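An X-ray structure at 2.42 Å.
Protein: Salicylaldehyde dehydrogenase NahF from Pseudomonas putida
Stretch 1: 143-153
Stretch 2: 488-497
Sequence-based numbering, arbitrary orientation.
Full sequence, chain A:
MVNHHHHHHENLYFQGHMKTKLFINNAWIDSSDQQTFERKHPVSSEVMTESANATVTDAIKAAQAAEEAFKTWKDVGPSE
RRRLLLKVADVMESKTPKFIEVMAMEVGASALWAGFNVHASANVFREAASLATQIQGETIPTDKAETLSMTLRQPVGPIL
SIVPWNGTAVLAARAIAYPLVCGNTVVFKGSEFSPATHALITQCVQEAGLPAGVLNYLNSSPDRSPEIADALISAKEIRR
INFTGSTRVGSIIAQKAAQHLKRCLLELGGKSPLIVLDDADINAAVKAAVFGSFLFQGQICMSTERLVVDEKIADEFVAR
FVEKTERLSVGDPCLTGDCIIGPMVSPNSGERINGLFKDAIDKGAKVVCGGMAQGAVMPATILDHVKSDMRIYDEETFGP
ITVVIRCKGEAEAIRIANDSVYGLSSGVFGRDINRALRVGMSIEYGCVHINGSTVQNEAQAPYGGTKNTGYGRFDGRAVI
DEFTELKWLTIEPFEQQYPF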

# COMPACT_ATOMS: atom_id res chain seq x y z
N ASP A 143 -14.28 -25.24 0.20
CA ASP A 143 -15.10 -26.31 -0.36
C ASP A 143 -14.30 -27.62 -0.37
O ASP A 143 -14.88 -28.71 -0.32
CB ASP A 143 -15.57 -25.97 -1.77
CG ASP A 143 -16.56 -24.82 -1.80
OD1 ASP A 143 -17.48 -24.78 -0.95
OD2 ASP A 143 -16.41 -23.95 -2.68
N LYS A 144 -12.98 -27.49 -0.44
CA LYS A 144 -12.09 -28.64 -0.51
C LYS A 144 -12.19 -29.49 0.75
O LYS A 144 -12.19 -28.97 1.87
CB LYS A 144 -10.66 -28.14 -0.70
CG LYS A 144 -9.70 -29.12 -1.34
CD LYS A 144 -8.72 -28.36 -2.23
CE LYS A 144 -7.38 -29.06 -2.32
NZ LYS A 144 -6.38 -28.19 -3.00
N ALA A 145 -12.28 -30.80 0.57
CA ALA A 145 -12.43 -31.70 1.70
C ALA A 145 -11.10 -31.97 2.40
O ALA A 145 -10.04 -31.91 1.76
CB ALA A 145 -13.07 -33.01 1.27
N GLU A 146 -11.16 -32.25 3.70
CA GLU A 146 -9.99 -32.61 4.50
C GLU A 146 -8.87 -31.59 4.37
O GLU A 146 -7.70 -31.95 4.33
CB GLU A 146 -9.49 -34.00 4.11
CG GLU A 146 -10.52 -35.09 4.29
CD GLU A 146 -9.99 -36.46 3.93
OE1 GLU A 146 -8.76 -36.59 3.74
OE2 GLU A 146 -10.79 -37.42 3.85
N THR A 147 -9.25 -30.32 4.30
CA THR A 147 -8.28 -29.25 4.07
C THR A 147 -8.46 -28.11 5.06
O THR A 147 -9.57 -27.65 5.31
CB THR A 147 -8.43 -28.67 2.65
OG1 THR A 147 -8.31 -29.72 1.69
CG2 THR A 147 -7.37 -27.62 2.39
N LEU A 148 -7.35 -27.64 5.63
CA LEU A 148 -7.39 -26.42 6.41
C LEU A 148 -6.94 -25.27 5.54
O LEU A 148 -5.87 -25.32 4.93
CB LEU A 148 -6.46 -26.53 7.61
CG LEU A 148 -7.15 -26.53 8.97
CD1 LEU A 148 -8.47 -27.24 8.83
CD2 LEU A 148 -6.26 -27.20 10.00
N SER A 149 -7.77 -24.23 5.46
CA SER A 149 -7.36 -23.00 4.81
C SER A 149 -7.28 -21.90 5.86
O SER A 149 -8.18 -21.75 6.68
CB SER A 149 -8.32 -22.60 3.69
OG SER A 149 -7.88 -21.41 3.06
N MET A 150 -6.19 -21.14 5.84
CA MET A 150 -5.97 -20.14 6.86
C MET A 150 -5.06 -19.03 6.37
O MET A 150 -4.38 -19.18 5.35
CB MET A 150 -5.34 -20.78 8.10
CG MET A 150 -3.89 -21.23 7.88
SD MET A 150 -3.24 -22.26 9.20
CE MET A 150 -4.13 -23.80 8.93
N THR A 151 -5.06 -17.91 7.08
CA THR A 151 -4.10 -16.84 6.84
C THR A 151 -3.18 -16.70 8.04
O THR A 151 -3.60 -16.88 9.18
CB THR A 151 -4.78 -15.50 6.62
OG1 THR A 151 -5.58 -15.19 7.76
CG2 THR A 151 -5.64 -15.56 5.38
N LEU A 152 -1.92 -16.37 7.77
CA LEU A 152 -0.96 -16.13 8.83
C LEU A 152 -0.43 -14.71 8.70
O LEU A 152 -0.26 -14.20 7.58
CB LEU A 152 0.21 -17.11 8.74
CG LEU A 152 -0.08 -18.61 8.80
CD1 LEU A 152 1.22 -19.41 8.78
CD2 LEU A 152 -0.89 -18.93 10.04
N ARG A 153 -0.20 -14.05 9.83
CA ARG A 153 0.51 -12.78 9.83
C ARG A 153 1.89 -12.95 10.44
O ARG A 153 2.03 -13.20 11.64
CB ARG A 153 -0.30 -11.69 10.52
CG ARG A 153 -1.53 -11.29 9.73
CD ARG A 153 -2.07 -9.96 10.19
NE ARG A 153 -3.15 -9.50 9.32
CZ ARG A 153 -2.95 -8.83 8.18
NH1 ARG A 153 -1.71 -8.56 7.77
NH2 ARG A 153 -3.99 -8.45 7.46
N TRP A 488 -1.45 -16.91 2.81
CA TRP A 488 -2.56 -17.84 2.70
C TRP A 488 -1.96 -19.23 2.68
O TRP A 488 -1.21 -19.57 1.76
CB TRP A 488 -3.37 -17.59 1.44
CG TRP A 488 -4.43 -18.63 1.19
CD1 TRP A 488 -5.22 -19.25 2.12
CD2 TRP A 488 -4.79 -19.19 -0.08
NE1 TRP A 488 -6.06 -20.15 1.51
CE2 TRP A 488 -5.81 -20.13 0.16
CE3 TRP A 488 -4.37 -18.97 -1.40
CZ2 TRP A 488 -6.41 -20.86 -0.87
CZ3 TRP A 488 -4.97 -19.69 -2.42
CH2 TRP A 488 -5.98 -20.63 -2.15
N LEU A 489 -2.27 -20.03 3.70
CA LEU A 489 -1.71 -21.37 3.83
C LEU A 489 -2.79 -22.45 3.85
O LEU A 489 -3.82 -22.30 4.51
CB LEU A 489 -0.84 -21.47 5.09
CG LEU A 489 -0.12 -22.80 5.32
CD1 LEU A 489 1.31 -22.55 5.78
CD2 LEU A 489 -0.86 -23.64 6.34
N THR A 490 -2.55 -23.53 3.12
CA THR A 490 -3.47 -24.65 3.12
C THR A 490 -2.76 -25.92 3.56
O THR A 490 -1.56 -26.09 3.32
CB THR A 490 -4.07 -24.90 1.73
OG1 THR A 490 -3.02 -25.12 0.78
CG2 THR A 490 -4.92 -23.71 1.30
N ILE A 491 -3.51 -26.79 4.23
CA ILE A 491 -3.01 -28.11 4.59
C ILE A 491 -3.94 -29.14 3.98
O ILE A 491 -5.10 -29.26 4.38
CB ILE A 491 -2.92 -28.29 6.12
CG1 ILE A 491 -2.14 -27.14 6.75
CG2 ILE A 491 -2.26 -29.62 6.45
CD1 ILE A 491 -2.04 -27.23 8.24
N GLU A 492 -3.44 -29.88 3.00
CA GLU A 492 -4.30 -30.67 2.13
C GLU A 492 -4.04 -32.15 2.29
O GLU A 492 -2.96 -32.55 2.73
CB GLU A 492 -4.10 -30.22 0.68
CG GLU A 492 -4.27 -28.72 0.50
CD GLU A 492 -3.87 -28.25 -0.89
OE1 GLU A 492 -3.97 -29.05 -1.84
OE2 GLU A 492 -3.45 -27.07 -1.03
N PRO A 493 -5.03 -32.99 1.94
CA PRO A 493 -4.85 -34.44 2.01
C PRO A 493 -3.84 -34.91 0.98
O PRO A 493 -3.59 -34.20 0.01
CB PRO A 493 -6.24 -34.98 1.67
CG PRO A 493 -6.90 -33.90 0.90
CD PRO A 493 -6.39 -32.63 1.50
N PHE A 494 -3.23 -36.07 1.21
CA PHE A 494 -2.29 -36.60 0.24
C PHE A 494 -3.01 -36.94 -1.06
O PHE A 494 -2.59 -36.53 -2.14
CB PHE A 494 -1.57 -37.83 0.81
CG PHE A 494 -0.85 -37.57 2.11
CD1 PHE A 494 0.14 -36.61 2.19
CD2 PHE A 494 -1.17 -38.29 3.24
CE1 PHE A 494 0.79 -36.37 3.38
CE2 PHE A 494 -0.51 -38.06 4.43
CZ PHE A 494 0.47 -37.09 4.50
N GLU A 495 -4.13 -37.65 -0.94
CA GLU A 495 -4.91 -38.04 -2.11
C GLU A 495 -5.93 -36.98 -2.50
O GLU A 495 -6.86 -36.69 -1.75
CB GLU A 495 -5.62 -39.38 -1.84
CG GLU A 495 -5.35 -40.44 -2.89
CD GLU A 495 -6.01 -40.14 -4.23
OE1 GLU A 495 -7.25 -39.94 -4.25
OE2 GLU A 495 -5.30 -40.10 -5.25
N GLN A 496 -5.74 -36.39 -3.68
CA GLN A 496 -6.74 -35.51 -4.28
C GLN A 496 -6.76 -35.63 -5.81
O GLN A 496 -5.81 -36.12 -6.41
CB GLN A 496 -6.56 -34.06 -3.82
CG GLN A 496 -5.15 -33.51 -3.95
CD GLN A 496 -4.99 -32.13 -3.32
OE1 GLN A 496 -5.48 -31.12 -3.85
NE2 GLN A 496 -4.31 -32.08 -2.18
N GLN A 497 -7.86 -35.19 -6.43
CA GLN A 497 -8.05 -35.35 -7.87
C GLN A 497 -7.65 -34.13 -8.68
O GLN A 497 -7.82 -32.99 -8.25
CB GLN A 497 -9.52 -35.69 -8.16
CG GLN A 497 -10.00 -36.99 -7.54
CD GLN A 497 -9.38 -38.22 -8.18
OE1 GLN A 497 -8.22 -38.56 -7.90
NE2 GLN A 497 -10.14 -38.89 -9.03

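Two antiparallel strands, 148-153 and 488-491, far apart in sequence, are joined edge to edge, and the two stretches bury 655 Å² between them, both sides summed. Leu148 N donates to Ile491 O at 3.0 Å and, in return, Ile491 N to Leu148 O at 2.9 Å; Met150 and Leu489 repeat the pattern, with Met150 N to Leu489 O at 3.0 Å and Leu489 N to Met150 O at 2.8 Å.

The side chains of these hydrogen-bonded pairs share one face of the sheet, and it is apolar. Met150 adopts p, t, p, a path that brings its flexible end back to the neighbouring strand: SD lies 4.0 Å from Leu489 CD2, and CE 4.1 Å from Ile491 CD1. One unbranched chain thus touches two branched ones. Ile491, with chi1 m and chi2 t, extends CD1 to that methyl, while its CB sits 4.2 Å from Leu148 CB. Leu152, m and t, places CD1 4.3 Å from Leu489 CD1, so Leu489, buried, is contacted by both Met150 and Leu152.

The face bearing Ser149, Thr490 and Trp488 is different. Trp488, with chi1 t, turns its indole edge to the partner strand, and NE1 donates to Ser149 OG at 2.7 Å. Serine suits this buried place: with chi1 also t, its small side chain offers the indole an acceptor.

Beyond the strands, Lys144 points toward the second stretch and reaches out through a largely extended chain, chi3 and chi4 both t. Its NZ forms a salt bridge with Glu492 OE1 at 2.8 Å, though the hydrogen bond is weak. Glu492, m and t, is held from its own stretch as well: Thr490 OG1 donates to OE2 at 2.7 Å, and Gln496 NE2 to OE1 at 3.1 Å. Two carboxylate oxygens thus serve several donors. Nearby, Pro493 points its ring toward the first stretch, which covers it well; lacking an N-H to donate, it meets Glu146 O through CD at 3.2 Å, just past the last hydrogen-bonded pair.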